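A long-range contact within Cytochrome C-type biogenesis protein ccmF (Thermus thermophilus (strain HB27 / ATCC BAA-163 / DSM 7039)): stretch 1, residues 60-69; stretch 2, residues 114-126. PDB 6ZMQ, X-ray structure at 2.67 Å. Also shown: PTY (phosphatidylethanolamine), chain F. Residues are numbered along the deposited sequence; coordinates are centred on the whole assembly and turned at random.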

ATOM      1  N   LEU A  60       2.506  29.188 -10.488  1.00 73.10           N
ATOM      2  CA  LEU A  60       1.159  28.707 -10.188  1.00 69.74           C
ATOM      3  C   LEU A  60       1.099  27.440  -9.327  1.00 65.90           C
ATOM      4  O   LEU A  60       0.003  26.909  -9.124  1.00 64.93           O
ATOM      5  N   VAL A  61       2.226  26.946  -8.807  1.00 49.80           N
ATOM      6  CA  VAL A  61       2.184  25.746  -7.966  1.00 45.92           C
ATOM      7  C   VAL A  61       1.588  26.057  -6.596  1.00 50.54           C
ATOM      8  O   VAL A  61       0.809  25.269  -6.049  1.00 58.39           O
ATOM      9  N   PHE A  62       1.969  27.194  -6.014  1.00 57.01           N
ATOM     10  CA  PHE A  62       1.399  27.630  -4.739  1.00 56.65           C
ATOM     11  C   PHE A  62      -0.093  28.001  -4.818  1.00 53.19           C
ATOM     12  O   PHE A  62      -0.847  27.547  -3.936  1.00 49.77           O
ATOM     13  N   PRO A  63      -0.602  28.765  -5.820  1.00 45.97           N
ATOM     14  CA  PRO A  63      -2.064  28.996  -5.852  1.00 46.89           C
ATOM     15  C   PRO A  63      -2.930  27.773  -6.149  1.00 51.14           C
ATOM     16  O   PRO A  63      -4.060  27.704  -5.638  1.00 68.69           O
ATOM     17  N   ALA A  64      -2.441  26.815  -6.948  1.00 43.93           N
ATOM     18  CA  ALA A  64      -3.200  25.599  -7.251  1.00 36.85           C
ATOM     19  C   ALA A  64      -3.403  24.744  -6.008  1.00 49.60           C
ATOM     20  O   ALA A  64      -4.520  24.266  -5.745  1.00 74.33           O
ATOM     21  N   PHE A  65      -2.339  24.601  -5.209  1.00 34.88           N
ATOM     22  CA  PHE A  65      -2.441  23.899  -3.934  1.00 51.99           C
ATOM     23  C   PHE A  65      -3.301  24.676  -2.946  1.00 60.25           C
ATOM     24  O   PHE A  65      -3.999  24.074  -2.123  1.00 76.07           O
ATOM     25  N   LEU A  66      -3.264  26.011  -3.010  1.00 54.18           N
ATOM     26  CA  LEU A  66      -4.068  26.811  -2.087  1.00 39.00           C
ATOM     27  C   LEU A  66      -5.557  26.694  -2.378  1.00 46.27           C
ATOM     28  O   LEU A  66      -6.371  26.624  -1.451  1.00 70.39           O
ATOM     29  N   ALA A  67      -5.935  26.664  -3.657  1.00 44.57           N
ATOM     30  CA  ALA A  67      -7.339  26.453  -3.996  1.00 38.95           C
ATOM     31  C   ALA A  67      -7.773  25.016  -3.710  1.00 42.41           C
ATOM     32  O   ALA A  67      -8.926  24.779  -3.319  1.00 47.50           O
ATOM     33  N   ALA A  68      -6.866  24.043  -3.885  1.00 28.53           N
ATOM     34  CA  ALA A  68      -7.161  22.669  -3.462  1.00 43.47           C
ATOM     35  C   ALA A  68      -7.376  22.576  -1.954  1.00 49.91           C
ATOM     36  O   ALA A  68      -8.321  21.913  -1.501  1.00 59.33           O
ATOM     37  N   LEU A  69      -6.575  23.305  -1.173  1.00 43.19           N
ATOM     38  CA  LEU A  69      -6.751  23.344   0.274  1.00 31.66           C
ATOM     39  C   LEU A  69      -8.022  24.076   0.662  1.00 38.59           C
ATOM     40  O   LEU A  69      -8.654  23.702   1.654  1.00 38.73           O
ATOM     41  N   ILE A 114     -11.375  11.840  -3.931  1.00 49.76           N
ATOM     42  CA  ILE A 114     -10.579  12.393  -5.025  1.00 50.52           C
ATOM     43  C   ILE A 114     -10.227  13.853  -4.754  1.00 53.25           C
ATOM     44  O   ILE A 114      -9.228  14.347  -5.288  1.00 51.53           O
ATOM     45  N   LEU A 115     -10.981  14.546  -3.882  1.00 59.81           N
ATOM     46  CA  LEU A 115     -10.521  15.858  -3.410  1.00 51.11           C
ATOM     47  C   LEU A 115      -9.254  15.738  -2.550  1.00 52.75           C
ATOM     48  O   LEU A 115      -8.301  16.503  -2.734  1.00 51.78           O
ATOM     49  N   LEU A 116      -9.218  14.775  -1.625  1.00 51.66           N
ATOM     50  CA  LEU A 116      -8.013  14.569  -0.810  1.00 42.09           C
ATOM     51  C   LEU A 116      -6.850  14.060  -1.666  1.00 52.39           C
ATOM     52  O   LEU A 116      -5.685  14.404  -1.426  1.00 65.14           O
ATOM     53  N   TRP A 117      -7.175  13.274  -2.693  1.00 48.86           N
ATOM     54  CA  TRP A 117      -6.210  12.752  -3.654  1.00 35.68           C
ATOM     55  C   TRP A 117      -5.565  13.872  -4.465  1.00 32.33           C
ATOM     56  O   TRP A 117      -4.334  13.930  -4.603  1.00 27.22           O
ATOM     57  N   GLY A 118      -6.392  14.760  -5.028  1.00 40.71           N
ATOM     58  CA  GLY A 118      -5.876  15.909  -5.749  1.00 44.14           C
ATOM     59  C   GLY A 118      -5.158  16.891  -4.851  1.00 50.46           C
ATOM     60  O   GLY A 118      -4.225  17.561  -5.293  1.00 61.61           O
ATOM     61  N   LEU A 119      -5.539  16.951  -3.570  1.00 42.46           N
ATOM     62  CA  LEU A 119      -4.822  17.796  -2.614  1.00 35.80           C
ATOM     63  C   LEU A 119      -3.417  17.279  -2.333  1.00 46.32           C
ATOM     64  O   LEU A 119      -2.461  18.062  -2.289  1.00 60.63           O
ATOM     65  N   LEU A 120      -3.275  15.972  -2.110  1.00 37.25           N
ATOM     66  CA  LEU A 120      -1.951  15.420  -1.864  1.00 41.30           C
ATOM     67  C   LEU A 120      -1.098  15.435  -3.127  1.00 60.67           C
ATOM     68  O   LEU A 120       0.132  15.583  -3.029  1.00 67.12           O
ATOM     69  N   GLN A 121      -1.741  15.380  -4.305  1.00 68.15           N
ATOM     70  CA  GLN A 121      -1.054  15.649  -5.566  1.00 56.16           C
ATOM     71  C   GLN A 121      -0.512  17.073  -5.624  1.00 48.02           C
ATOM     72  O   GLN A 121       0.651  17.284  -5.999  1.00 37.18           O
ATOM     73  N   THR A 122      -1.344  18.059  -5.255  1.00 46.88           N
ATOM     74  CA  THR A 122      -0.911  19.454  -5.296  1.00 44.14           C
ATOM     75  C   THR A 122       0.171  19.745  -4.261  1.00 44.87           C
ATOM     76  O   THR A 122       1.077  20.550  -4.518  1.00 52.32           O
ATOM     77  N   LEU A 123       0.090  19.099  -3.087  1.00 42.75           N
ATOM     78  CA  LEU A 123       1.123  19.266  -2.064  1.00 38.93           C
ATOM     79  C   LEU A 123       2.458  18.694  -2.531  1.00 54.86           C
ATOM     80  O   LEU A 123       3.508  19.325  -2.356  1.00 66.81           O
ATOM     81  N   TYR A 124       2.431  17.505  -3.150  1.00 51.11           N
ATOM     82  CA  TYR A 124       3.668  16.886  -3.615  1.00 45.43           C
ATOM     83  C   TYR A 124       4.261  17.644  -4.801  1.00 54.25           C
ATOM     84  O   TYR A 124       5.490  17.753  -4.930  1.00 58.96           O
ATOM     85  N   THR A 125       3.397  18.224  -5.646  1.00 56.57           N
ATOM     86  CA  THR A 125       3.876  19.062  -6.743  1.00 49.73           C
ATOM     87  C   THR A 125       4.464  20.368  -6.211  1.00 38.91           C
ATOM     88  O   THR A 125       5.444  20.886  -6.758  1.00 32.80           O
ATOM     89  N   LEU A 126       3.903  20.885  -5.109  1.00 44.58           N
ATOM     90  CA  LEU A 126       4.472  22.057  -4.441  1.00 47.82           C
ATOM     91  C   LEU A 126       5.841  21.761  -3.829  1.00 64.46           C
ATOM     92  O   LEU A 126       6.768  22.575  -3.944  1.00 83.43           O
TER

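The helices 61-69 and 114-126 run nearly antiparallel, at 155° with axes 8.8 Å apart, and no hydrogen bond crosses between them; the contact therefore rests on side-chain packing. V61, whose CA-to-CB bond points toward stretch 2, has chi1 near -81° (m); its CG2 lies 4.3 Å from L126 CD1 and its CG1 4.3 Å from T125 CG2. F62 (t) leaves its backbone sideways, yet its CD1 reaches L126 CD2 at 3.7 Å, with that methyl at the ring edge. A64 adds little beyond its carbonyl, A64 O to T122 CG2 being 4.1 Å.

F65 (t, chi2 75°) is the knob, seated among L119, T122, L123 and L126. Its CD2 lies 3.6 Å from L126 CD2, its CE1 4.0 Å from L123 CB, and its CD1 3.6 Å from T122 OG1, which sits at the ring edge. That hydroxyl, on a p rotamer, donates to L119 O within its own helix at 2.6 Å, so its polarity is satisfied locally while A68 CB also packs against T122 OG1 at 3.6 Å. A68 O approaches L119 CD1 at 3.6 Å and L115 CD1 at 4.0 Å. L69 (t, t), directed sideways, closes the walk with CB 4.3 Å from L119 CD1. Beyond this interface, Y124 OH comes within 3.3 Å of C33 of the phosphatidylethanolamine.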

ATOM      1  CB  LEU A  60       0.376  28.470 -11.477  1.00 60.20           C
ATOM      2  CG  LEU A  60       0.196  29.667 -12.403  1.00 46.92           C
ATOM      3  CD1 LEU A  60       0.162  29.152 -13.796  1.00 47.33           C
ATOM      4  CD2 LEU A  60      -1.094  30.417 -12.087  1.00 47.55           C
ATOM      5  CB  VAL A  61       3.582  25.110  -7.842  1.00 55.33           C
ATOM      6  CG1 VAL A  61       3.897  24.255  -9.062  1.00 64.96           C
ATOM      7  CG2 VAL A  61       4.625  26.173  -7.674  1.00 55.11           C
ATOM      8  CB  PHE A  62       2.296  28.747  -4.172  1.00 52.59           C
ATOM      9  CG  PHE A  62       2.221  28.918  -2.680  1.00 42.47           C
ATOM     10  CD1 PHE A  62       2.658  27.915  -1.823  1.00 39.52           C
ATOM     11  CD2 PHE A  62       1.749  30.113  -2.138  1.00 38.51           C
ATOM     12  CE1 PHE A  62       2.604  28.089  -0.449  1.00 44.33           C
ATOM     13  CE2 PHE A  62       1.683  30.296  -0.770  1.00 41.59           C
ATOM     14  CZ  PHE A  62       2.114  29.282   0.079  1.00 45.36           C
ATOM     15  CB  PRO A  63      -2.215  30.053  -6.953  1.00 48.10           C
ATOM     16  CG  PRO A  63      -0.986  30.812  -6.897  1.00 44.29           C
ATOM     17  CD  PRO A  63       0.038  29.737  -6.742  1.00 37.93           C
ATOM     18  CB  ALA A  64      -2.478  24.780  -8.322  1.00 23.40           C
ATOM     19  CB  PHE A  65      -1.038  23.623  -3.365  1.00 54.61           C
ATOM     20  CG  PHE A  65      -1.006  23.374  -1.868  1.00 39.44           C
ATOM     21  CD1 PHE A  65      -1.442  22.153  -1.363  1.00 36.82           C
ATOM     22  CD2 PHE A  65      -0.593  24.361  -0.969  1.00 30.12           C
ATOM     23  CE1 PHE A  65      -1.444  21.907   0.004  1.00 37.87           C
ATOM     24  CE2 PHE A  65      -0.590  24.116   0.389  1.00 39.47           C
ATOM     25  CZ  PHE A  65      -1.016  22.888   0.874  1.00 43.81           C
ATOM     26  CB  LEU A  66      -3.633  28.272  -2.127  1.00 28.88           C
ATOM     27  CG  LEU A  66      -2.446  28.526  -1.203  1.00 27.05           C
ATOM     28  CD1 LEU A  66      -1.911  29.934  -1.381  1.00 33.51           C
ATOM     29  CD2 LEU A  66      -2.825  28.252   0.247  1.00 26.29           C
ATOM     30  CB  ALA A  67      -7.591  26.818  -5.450  1.00 36.22           C
ATOM     31  CB  ALA A  68      -6.028  21.727  -3.889  1.00 52.42           C
ATOM     32  CB  LEU A  69      -5.514  23.973   0.933  1.00 28.99           C
ATOM     33  CG  LEU A  69      -5.336  24.171   2.453  1.00 37.41           C
ATOM     34  CD1 LEU A  69      -3.856  24.205   2.736  1.00 45.37           C
ATOM     35  CD2 LEU A  69      -5.931  25.475   3.026  1.00 45.57           C
ATOM     36  CB  ILE A 114     -11.228  12.199  -6.414  1.00 41.45           C
ATOM     37  CG1 ILE A 114     -12.683  12.632  -6.456  1.00 58.84           C
ATOM     38  CG2 ILE A 114     -11.135  10.751  -6.847  1.00 41.54           C
ATOM     39  CD1 ILE A 114     -13.138  13.135  -7.810  1.00 72.19           C
ATOM     40  CB  LEU A 115     -11.636  16.581  -2.646  1.00 51.12           C
ATOM     41  CG  LEU A 115     -11.373  17.969  -2.019  1.00 50.93           C
ATOM     42  CD1 LEU A 115     -10.577  18.916  -2.933  1.00 43.63           C
ATOM     43  CD2 LEU A 115     -12.671  18.637  -1.587  1.00 58.72           C
ATOM     44  CB  LEU A 116      -8.332  13.609   0.349  1.00 22.85           C
ATOM     45  CG  LEU A 116      -7.373  13.242   1.500  1.00 21.39           C
ATOM     46  CD1 LEU A 116      -6.409  12.084   1.200  1.00 20.92           C
ATOM     47  CD2 LEU A 116      -6.574  14.479   1.936  1.00 26.64           C
ATOM     48  CB  TRP A 117      -6.958  11.780  -4.562  1.00 32.84           C
ATOM     49  CG  TRP A 117      -6.146  10.828  -5.301  1.00 40.70           C
ATOM     50  CD1 TRP A 117      -4.795  10.804  -5.386  1.00 40.36           C
ATOM     51  CD2 TRP A 117      -6.622   9.728  -6.083  1.00 60.73           C
ATOM     52  NE1 TRP A 117      -4.398   9.762  -6.165  1.00 46.97           N
ATOM     53  CE2 TRP A 117      -5.496   9.079  -6.605  1.00 57.53           C
ATOM     54  CE3 TRP A 117      -7.892   9.226  -6.386  1.00 60.29           C
ATOM     55  CZ2 TRP A 117      -5.589   7.971  -7.431  1.00 45.04           C
ATOM     56  CZ3 TRP A 117      -7.986   8.108  -7.196  1.00 56.92           C
ATOM     57  CH2 TRP A 117      -6.836   7.487  -7.701  1.00 47.34           C
ATOM     58  CB  LEU A 119      -5.603  17.915  -1.304  1.00 23.25           C
ATOM     59  CG  LEU A 119      -4.956  18.897  -0.330  1.00 26.40           C
ATOM     60  CD1 LEU A 119      -6.012  19.749   0.157  1.00 41.96           C
ATOM     61  CD2 LEU A 119      -4.286  18.245   0.893  1.00 22.00           C
ATOM     62  CB  LEU A 120      -2.083  14.011  -1.278  1.00 23.55           C
ATOM     63  CG  LEU A 120      -2.742  13.937   0.106  1.00 20.51           C
ATOM     64  CD1 LEU A 120      -2.620  12.551   0.727  1.00 20.30           C
ATOM     65  CD2 LEU A 120      -2.197  15.007   1.061  1.00 20.88           C
ATOM     66  CB  GLN A 121      -1.998  15.412  -6.741  1.00 48.35           C
ATOM     67  CG  GLN A 121      -1.671  14.187  -7.554  1.00 37.82           C
ATOM     68  CD  GLN A 121      -0.449  14.378  -8.416  1.00 36.98           C
ATOM     69  OE1 GLN A 121      -0.053  15.500  -8.743  1.00 51.70           O
ATOM     70  NE2 GLN A 121       0.144  13.274  -8.820  1.00 27.56           N
ATOM     71  CB  THR A 122      -2.092  20.400  -5.088  1.00 43.76           C
ATOM     72  OG1 THR A 122      -2.799  20.042  -3.899  1.00 51.75           O
ATOM     73  CG2 THR A 122      -3.040  20.445  -6.293  1.00 48.00           C
ATOM     74  CB  LEU A 123       0.692  18.608  -0.748  1.00 26.07           C
ATOM     75  CG  LEU A 123       1.809  18.245   0.255  1.00 28.53           C
ATOM     76  CD1 LEU A 123       2.294  19.474   1.029  1.00 27.68           C
ATOM     77  CD2 LEU A 123       1.400  17.131   1.212  1.00 35.48           C
ATOM     78  CB  TYR A 124       3.404  15.423  -3.968  1.00 38.56           C
ATOM     79  CG  TYR A 124       3.666  14.468  -2.817  1.00 34.98           C
ATOM     80  CD1 TYR A 124       3.018  14.637  -1.589  1.00 35.50           C
ATOM     81  CD2 TYR A 124       4.536  13.386  -2.958  1.00 38.33           C
ATOM     82  CE1 TYR A 124       3.232  13.758  -0.536  1.00 37.27           C
ATOM     83  CE2 TYR A 124       4.765  12.509  -1.893  1.00 48.66           C
ATOM     84  CZ  TYR A 124       4.100  12.699  -0.697  1.00 47.63           C
ATOM     85  OH  TYR A 124       4.309  11.843   0.362  1.00 57.28           O
ATOM     86  CB  THR A 125       2.731  19.332  -7.724  1.00 50.39           C
ATOM     87  OG1 THR A 125       2.123  18.092  -8.096  1.00 63.56           O
ATOM     88  CG2 THR A 125       3.232  20.008  -9.004  1.00 46.65           C
ATOM     89  CB  LEU A 126       3.518  22.562  -3.353  1.00 38.20           C
ATOM     90  CG  LEU A 126       3.963  23.834  -2.608  1.00 31.45           C
ATOM     91  CD1 LEU A 126       4.252  24.983  -3.577  1.00 39.48           C
ATOM     92  CD2 LEU A 126       3.002  24.265  -1.495  1.00 25.35           C
TER
HETATM   93  C1  PTY F 705      10.767  14.487  -0.283  1.00 49.19           C
HETATM   94  C2  PTY F 705      17.361  13.321  -3.677  1.00 53.77           C
HETATM   95  C3  PTY F 705      16.869  14.631  -3.061  1.00 61.05           C
HETATM   96  O4  PTY F 705       9.397  14.629  -0.043  1.00 43.94           O
HETATM   97  C5  PTY F 705      13.006  15.608   0.086  1.00 59.72           C
HETATM   98  C6  PTY F 705      11.496  15.665   0.354  1.00 61.84           C
HETATM   99  O7  PTY F 705      11.274  15.580   1.737  1.00 82.66           O
HETATM  100  C8  PTY F 705      10.894  16.750   2.412  1.00 85.29           C
HETATM  101  O10 PTY F 705      11.462  17.773   2.215  1.00 87.46           O
HETATM  102  C11 PTY F 705       9.742  16.699   3.422  1.00 76.96           C
HETATM  103  C12 PTY F 705       9.329  18.115   3.826  1.00 55.14           C
HETATM  104  C13 PTY F 705       8.153  18.109   4.809  1.00 48.03           C
HETATM  105  C14 PTY F 705       8.538  17.400   6.109  1.00 46.47           C
HETATM  106  C15 PTY F 705       7.540  17.737   7.218  1.00 45.12           C
HETATM  107  C16 PTY F 705       7.552  16.599   8.238  1.00 47.75           C
HETATM  108  C17 PTY F 705       6.209  16.499   8.969  1.00 49.73           C
HETATM  109  C18 PTY F 705       5.375  15.269   8.575  1.00 54.00           C
HETATM  110  C19 PTY F 705       6.204  14.022   8.250  1.00 61.91           C
HETATM  111  C20 PTY F 705       5.543  12.759   8.812  1.00 70.11           C
HETATM  112  C21 PTY F 705       4.249  12.419   8.065  1.00 70.66           C
HETATM  113  C22 PTY F 705       3.639  11.149   8.670  1.00 70.66           C
HETATM  114  C23 PTY F 705       2.762  10.393   7.666  1.00 68.84           C
HETATM  115  C24 PTY F 705       1.285  10.564   8.043  1.00 58.17           C
HETATM  116  C25 PTY F 705       0.565   9.211   8.021  1.00 40.61           C
HETATM  117  C26 PTY F 705      -0.831   9.335   8.635  1.00 35.34           C
HETATM  118  C27 PTY F 705      -1.270   7.982   9.191  1.00 35.49           C
HETATM  119  C28 PTY F 705      -2.236   8.222  10.351  1.00 36.11           C
HETATM  120  C29 PTY F 705      -2.080   7.129  11.404  1.00 32.35           C
HETATM  121  C30 PTY F 705       8.689  13.436   0.145  1.00 43.13           C
HETATM  122  C31 PTY F 705       7.249  13.468   0.665  1.00 37.82           C
HETATM  123  O30 PTY F 705       9.197  12.395  -0.112  1.00 52.98           O
HETATM  124  C32 PTY F 705       7.089  14.220   1.986  1.00 39.17           C
HETATM  125  C33 PTY F 705       5.663  14.001   2.499  1.00 39.57           C
HETATM  126  C34 PTY F 705       5.678  13.653   3.987  1.00 44.74           C
HETATM  127  C35 PTY F 705       4.492  12.738   4.286  1.00 47.51           C
HETATM  128  C36 PTY F 705       3.191  13.521   4.092  1.00 48.65           C
HETATM  129  C37 PTY F 705       2.105  13.003   5.043  1.00 46.60           C
HETATM  130  C38 PTY F 705       0.799  13.786   4.872  1.00 38.49           C
HETATM  131  C39 PTY F 705      -0.319  13.225   5.751  1.00 31.77           C
HETATM  132  C40 PTY F 705      -1.186  14.368   6.277  1.00 40.23           C
HETATM  133  C41 PTY F 705      -2.202  13.848   7.294  1.00 55.89           C
HETATM  134  C42 PTY F 705      -1.576  13.896   8.686  1.00 56.74           C
HETATM  135  C43 PTY F 705      -2.368  14.874   9.550  1.00 42.64           C
HETATM  136  C44 PTY F 705      -2.186  14.467  11.010  1.00 26.96           C
HETATM  137  P1  PTY F 705      14.872  15.748  -1.766  1.00 50.24           P
HETATM  138  O11 PTY F 705      15.665  14.432  -2.368  1.00 59.32           O
HETATM  139  O12 PTY F 705      14.806  16.797  -2.850  1.00 41.33           O
HETATM  140  O13 PTY F 705      15.677  16.322  -0.625  1.00 54.25           O
HETATM  141  O14 PTY F 705      13.345  15.340  -1.254  1.00 51.79           O
HETATM  142  N1  PTY F 705      18.736  13.488  -4.116  1.00 41.75           N